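Sodium/calcium exchanger membrane region domain-containing protein (Archaeoglobus fulgidus, PDB 4KPP) probably exchanges protons for calcium ions across the cell membrane as a cation antiporter of the sodium/calcium exchanger family. Local coordinates at residues A[98-111]-A[242-255]. Sequence-based numbering, arbitrary orientation.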
loop_
_atom_site.group_PDB
_atom_site.type_symbol
_atom_site.label_atom_id
_atom_site.label_comp_id
_atom_site.label_asym_id
_atom_site.label_seq_id
_atom_site.Cartn_x
_atom_site.Cartn_y
_atom_site.Cartn_z
ATOM N N HIS A 98 -6.879 -6.228 -17.446
ATOM C CA HIS A 98 -6.377 -4.863 -17.358
ATOM C C HIS A 98 -6.585 -4.300 -15.959
ATOM O O HIS A 98 -5.737 -3.570 -15.452
ATOM C CB HIS A 98 -7.064 -3.957 -18.384
ATOM C CG HIS A 98 -7.189 -4.566 -19.746
ATOM N ND1 HIS A 98 -6.096 -4.887 -20.523
ATOM C CD2 HIS A 98 -8.278 -4.910 -20.471
ATOM C CE1 HIS A 98 -6.508 -5.405 -21.665
ATOM N NE2 HIS A 98 -7.830 -5.431 -21.660
ATOM N N TYR A 99 -7.715 -4.638 -15.342
ATOM C CA TYR A 99 -8.064 -4.098 -14.028
ATOM C C TYR A 99 -7.032 -4.451 -12.957
ATOM O O TYR A 99 -6.747 -3.644 -12.072
ATOM C CB TYR A 99 -9.454 -4.567 -13.588
ATOM C CG TYR A 99 -10.601 -4.028 -14.424
ATOM C CD1 TYR A 99 -10.419 -2.960 -15.299
ATOM C CD2 TYR A 99 -11.871 -4.585 -14.329
ATOM C CE1 TYR A 99 -11.474 -2.471 -16.062
ATOM C CE2 TYR A 99 -12.928 -4.102 -15.084
ATOM C CZ TYR A 99 -12.726 -3.048 -15.948
ATOM O OH TYR A 99 -13.782 -2.574 -16.696
ATOM N N ALA A 100 -6.471 -5.654 -13.045
ATOM C CA ALA A 100 -5.502 -6.119 -12.060
ATOM C C ALA A 100 -4.276 -5.220 -12.032
ATOM O O ALA A 100 -3.776 -4.866 -10.962
ATOM C CB ALA A 100 -5.097 -7.563 -12.344
ATOM N N THR A 101 -3.800 -4.841 -13.212
ATOM C CA THR A 101 -2.612 -4.002 -13.307
ATOM C C THR A 101 -2.942 -2.532 -13.059
ATOM O O THR A 101 -2.173 -1.815 -12.420
ATOM C CB THR A 101 -1.907 -4.165 -14.660
ATOM O OG1 THR A 101 -1.667 -5.557 -14.903
ATOM C CG2 THR A 101 -0.582 -3.418 -14.653
ATOM N N ALA A 102 -4.095 -2.095 -13.555
ATOM C CA ALA A 102 -4.554 -0.725 -13.344
ATOM C C ALA A 102 -4.754 -0.421 -11.860
ATOM O O ALA A 102 -4.407 0.660 -11.392
ATOM C CB ALA A 102 -5.838 -0.461 -14.122
ATOM N N ASN A 103 -5.318 -1.375 -11.126
ATOM C CA ASN A 103 -5.545 -1.204 -9.693
ATOM C C ASN A 103 -4.233 -1.154 -8.916
ATOM O O ASN A 103 -4.081 -0.381 -7.968
ATOM C CB ASN A 103 -6.444 -2.320 -9.154
ATOM C CG ASN A 103 -6.770 -2.148 -7.683
ATOM O OD1 ASN A 103 -6.105 -2.716 -6.817
ATOM N ND2 ASN A 103 -7.802 -1.360 -7.394
ATOM N N MET A 104 -3.285 -1.984 -9.333
ATOM C CA MET A 104 -1.976 -2.051 -8.699
ATOM C C MET A 104 -1.187 -0.760 -8.909
ATOM O O MET A 104 -0.576 -0.230 -7.979
ATOM C CB MET A 104 -1.194 -3.233 -9.270
ATOM C CG MET A 104 0.075 -3.570 -8.519
ATOM S SD MET A 104 1.505 -3.557 -9.612
ATOM C CE MET A 104 1.832 -1.817 -9.698
ATOM N N THR A 105 -1.189 -0.265 -10.142
ATOM C CA THR A 105 -0.473 0.960 -10.472
ATOM C C THR A 105 -1.148 2.160 -9.818
ATOM O O THR A 105 -0.481 3.097 -9.368
ATOM C CB THR A 105 -0.383 1.174 -11.996
ATOM O OG1 THR A 105 -1.694 1.091 -12.570
ATOM C CG2 THR A 105 0.515 0.115 -12.634
ATOM N N GLY A 106 -2.475 2.121 -9.761
ATOM C CA GLY A 106 -3.231 3.157 -9.085
ATOM C C GLY A 106 -2.861 3.237 -7.618
ATOM O O GLY A 106 -2.615 4.323 -7.088
ATOM N N ALA A 107 -2.809 2.080 -6.966
ATOM C CA ALA A 107 -2.462 2.013 -5.552
ATOM C C ALA A 107 -1.084 2.616 -5.294
ATOM O O ALA A 107 -0.926 3.447 -4.400
ATOM C CB ALA A 107 -2.529 0.577 -5.050
ATOM N N ASN A 108 -0.101 2.205 -6.092
ATOM C CA ASN A 108 1.268 2.696 -5.955
ATOM C C ASN A 108 1.404 4.197 -6.157
ATOM O O ASN A 108 2.024 4.881 -5.348
ATOM C CB ASN A 108 2.207 1.969 -6.923
ATOM C CG ASN A 108 2.680 0.640 -6.385
ATOM O OD1 ASN A 108 3.729 0.551 -5.751
ATOM N ND2 ASN A 108 1.902 -0.403 -6.628
ATOM N N ARG A 109 0.830 4.704 -7.242
ATOM C CA ARG A 109 0.973 6.116 -7.580
ATOM C C ARG A 109 0.201 7.027 -6.629
ATOM O O ARG A 109 0.654 8.128 -6.308
ATOM C CB ARG A 109 0.584 6.373 -9.040
ATOM C CG ARG A 109 1.456 5.620 -10.039
ATOM C CD ARG A 109 1.709 6.431 -11.305
ATOM N NE ARG A 109 0.475 6.746 -12.018
ATOM C CZ ARG A 109 -0.101 5.944 -12.906
ATOM N NH1 ARG A 109 0.441 4.769 -13.191
ATOM N NH2 ARG A 109 -1.223 6.315 -13.506
ATOM N N LEU A 110 -0.953 6.555 -6.171
ATOM C CA LEU A 110 -1.756 7.300 -5.209
ATOM C C LEU A 110 -1.022 7.407 -3.881
ATOM O O LEU A 110 -1.091 8.428 -3.200
ATOM C CB LEU A 110 -3.102 6.608 -4.991
ATOM C CG LEU A 110 -4.104 7.314 -4.079
ATOM C CD1 LEU A 110 -4.997 8.251 -4.882
ATOM C CD2 LEU A 110 -4.927 6.301 -3.294
ATOM N N LEU A 111 -0.317 6.339 -3.524
ATOM C CA LEU A 111 0.401 6.273 -2.260
ATOM C C LEU A 111 1.481 7.349 -2.198
ATOM O O LEU A 111 1.647 8.024 -1.186
ATOM C CB LEU A 111 1.043 4.898 -2.108
ATOM C CG LEU A 111 1.170 4.252 -0.730
ATOM C CD1 LEU A 111 2.418 3.385 -0.709
ATOM C CD2 LEU A 111 1.175 5.259 0.420
ATOM N N GLU A 242 -14.785 2.848 -16.297
ATOM C CA GLU A 242 -14.494 1.857 -15.265
ATOM C C GLU A 242 -13.039 1.882 -14.800
ATOM O O GLU A 242 -12.740 1.508 -13.666
ATOM C CB GLU A 242 -14.859 0.456 -15.761
ATOM C CG GLU A 242 -16.345 0.242 -15.992
ATOM C CD GLU A 242 -16.630 -1.018 -16.783
ATOM O OE1 GLU A 242 -16.169 -1.106 -17.940
ATOM O OE2 GLU A 242 -17.312 -1.921 -16.252
ATOM N N PHE A 243 -12.141 2.321 -15.675
ATOM C CA PHE A 243 -10.723 2.381 -15.334
ATOM C C PHE A 243 -10.450 3.402 -14.245
ATOM O O PHE A 243 -9.534 3.231 -13.445
ATOM C CB PHE A 243 -9.866 2.680 -16.565
ATOM C CG PHE A 243 -9.522 1.462 -17.365
ATOM C CD1 PHE A 243 -8.559 0.572 -16.912
ATOM C CD2 PHE A 243 -10.159 1.200 -18.567
ATOM C CE1 PHE A 243 -8.238 -0.560 -17.643
ATOM C CE2 PHE A 243 -9.844 0.072 -19.305
ATOM C CZ PHE A 243 -8.881 -0.811 -18.843
ATOM N N LEU A 244 -11.249 4.462 -14.211
ATOM C CA LEU A 244 -11.097 5.485 -13.188
ATOM C C LEU A 244 -11.491 4.940 -11.815
ATOM O O LEU A 244 -10.872 5.270 -10.803
ATOM C CB LEU A 244 -11.927 6.720 -13.539
ATOM C CG LEU A 244 -11.604 7.396 -14.877
ATOM C CD1 LEU A 244 -12.525 8.582 -15.114
ATOM C CD2 LEU A 244 -10.140 7.825 -14.950
ATOM N N ALA A 245 -12.519 4.098 -11.789
ATOM C CA ALA A 245 -12.977 3.483 -10.549
ATOM C C ALA A 245 -11.967 2.451 -10.050
ATOM O O ALA A 245 -11.590 2.450 -8.881
ATOM C CB ALA A 245 -14.347 2.841 -10.748
ATOM N N VAL A 246 -11.533 1.579 -10.953
ATOM C CA VAL A 246 -10.563 0.533 -10.640
ATOM C C VAL A 246 -9.218 1.105 -10.194
ATOM O O VAL A 246 -8.599 0.609 -9.251
ATOM C CB VAL A 246 -10.343 -0.398 -11.858
ATOM C CG1 VAL A 246 -9.138 -1.308 -11.642
ATOM C CG2 VAL A 246 -11.593 -1.213 -12.132
ATOM N N GLN A 247 -8.784 2.167 -10.861
ATOM C CA GLN A 247 -7.452 2.715 -10.635
ATOM C C GLN A 247 -7.400 3.748 -9.514
ATOM O O GLN A 247 -6.415 3.820 -8.778
ATOM C CB GLN A 247 -6.913 3.324 -11.928
ATOM C CG GLN A 247 -5.438 3.646 -11.905
ATOM C CD GLN A 247 -4.884 3.912 -13.292
ATOM O OE1 GLN A 247 -3.755 3.536 -13.600
ATOM N NE2 GLN A 247 -5.676 4.564 -14.135
ATOM N N TRP A 248 -8.454 4.548 -9.376
ATOM C CA TRP A 248 -8.404 5.672 -8.443
ATOM C C TRP A 248 -9.347 5.565 -7.247
ATOM O O TRP A 248 -8.962 5.890 -6.123
ATOM C CB TRP A 248 -8.615 6.998 -9.180
ATOM C CG TRP A 248 -7.675 7.184 -10.333
ATOM C CD1 TRP A 248 -8.012 7.386 -11.639
ATOM C CD2 TRP A 248 -6.241 7.171 -10.287
ATOM N NE1 TRP A 248 -6.882 7.507 -12.406
ATOM C CE2 TRP A 248 -5.781 7.379 -11.601
ATOM C CE3 TRP A 248 -5.303 7.010 -9.263
ATOM C CZ2 TRP A 248 -4.423 7.430 -11.920
ATOM C CZ3 TRP A 248 -3.954 7.060 -9.582
ATOM C CH2 TRP A 248 -3.527 7.269 -10.898
ATOM N N ILE A 249 -10.575 5.117 -7.482
ATOM C CA ILE A 249 -11.550 5.043 -6.399
ATOM C C ILE A 249 -11.304 3.848 -5.484
ATOM O O ILE A 249 -11.287 3.993 -4.264
ATOM C CB ILE A 249 -12.999 5.020 -6.923
ATOM C CG1 ILE A 249 -13.283 6.280 -7.741
ATOM C CG2 ILE A 249 -13.981 4.925 -5.767
ATOM C CD1 ILE A 249 -14.697 6.348 -8.278
ATOM N N ALA A 250 -11.105 2.673 -6.074
ATOM C CA ALA A 250 -10.864 1.460 -5.293
ATOM C C ALA A 250 -9.634 1.528 -4.371
ATOM O O ALA A 250 -9.725 1.141 -3.209
ATOM C CB ALA A 250 -10.816 0.217 -6.196
ATOM N N PRO A 251 -8.482 2.007 -4.877
ATOM C CA PRO A 251 -7.350 2.100 -3.948
ATOM C C PRO A 251 -7.558 3.166 -2.875
ATOM O O PRO A 251 -7.008 3.042 -1.778
ATOM C CB PRO A 251 -6.180 2.495 -4.855
ATOM C CG PRO A 251 -6.576 2.040 -6.201
ATOM C CD PRO A 251 -8.055 2.256 -6.267
ATOM N N LEU A 252 -8.338 4.198 -3.188
ATOM C CA LEU A 252 -8.612 5.260 -2.229
ATOM C C LEU A 252 -9.275 4.673 -0.991
ATOM O O LEU A 252 -8.963 5.055 0.134
ATOM C CB LEU A 252 -9.506 6.335 -2.850
ATOM C CG LEU A 252 -9.486 7.694 -2.146
ATOM C CD1 LEU A 252 -8.142 8.386 -2.341
ATOM C CD2 LEU A 252 -10.626 8.580 -2.625
ATOM N N ALA A 253 -10.178 3.723 -1.206
ATOM C CA ALA A 253 -10.857 3.056 -0.105
ATOM C C ALA A 253 -9.938 2.071 0.614
ATOM O O ALA A 253 -10.166 1.730 1.776
ATOM C CB ALA A 253 -12.105 2.347 -0.608
ATOM N N SER A 254 -8.900 1.612 -0.081
ATOM C CA SER A 254 -7.975 0.637 0.488
ATOM C C SER A 254 -6.808 1.313 1.210
ATOM O O SER A 254 -6.288 0.784 2.191
ATOM C CB SER A 254 -7.447 -0.306 -0.603
ATOM O OG SER A 254 -8.502 -1.005 -1.247
ATOM N N GLU A 255 -6.403 2.482 0.720
ATOM C CA GLU A 255 -5.247 3.184 1.272
ATOM C C GLU A 255 -5.640 4.236 2.314
ATOM O O GLU A 255 -4.780 4.781 3.007
ATOM C CB GLU A 255 -4.428 3.833 0.151
ATOM C CG GLU A 255 -3.984 2.881 -0.959
ATOM C CD GLU A 255 -2.861 1.945 -0.540
ATOM O OE1 GLU A 255 -2.979 0.730 -0.806
ATOM O OE2 GLU A 255 -1.859 2.422 0.039
HETATM O O HOH W 1 -13.651 -1.120 -18.792
#
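Y99 and V246 meet ring to methyl: CG2 of V246 sits over one face of the tyrosine ring, 3.8 Å from its centroid, a CH-pi contact. Y99 also turns an edge to the face of F243, a T-shaped pair with planes at 79°. H98 CB and A102 CB lie at the rim of the F243 ring. V246 has CG1 anti to its backbone N (chi1 168°). This lays CG1 against Y99 O and N103 CB and leaves CG2 for the ring.

Helix 242-267 widens into a pi-type turn at 245-249 and kinks at P251, which has no N-H. A250 N bonds to A245 O, so V246 O and Q247 O get no backbone donor in this helix. N103 ND2 hydrogen-bonds to V246 O at 2.8 Å, in the carbonyl plane. G106 CA comes within 3.3 Å of Q247 O, a CA-H...O contact; a side chain there would run into this oxygen. A water oxygen lies 2.6 Å from Y99 OH and donates to E242 OE1, while R236 pairs with E242 OE2. Replacing Y99 by alanine is likely to uncover the F243 face and V246 CG2 and to break the water link to E242.

Q247 fits as a knob among A102, T105, G106 and R109, P251 among N103, G106, A107 and L110. L110 CD2 touches L252 CD1 at 3.9 Å. R109 NH2 lies at the W248 ring edge, its charge paired with E316. L111 CG packs on E255 OE2, which is hydrogen-bonded to Q285. A107 and E255 both touch E78 of helix 76-91.

The axes approach to 7.5 Å and cross at -43°, away from the bound calcium ion. A side chain of helix 96-127 takes up the V246 carbonyl, tying the irregular segment to its partner within buried packing.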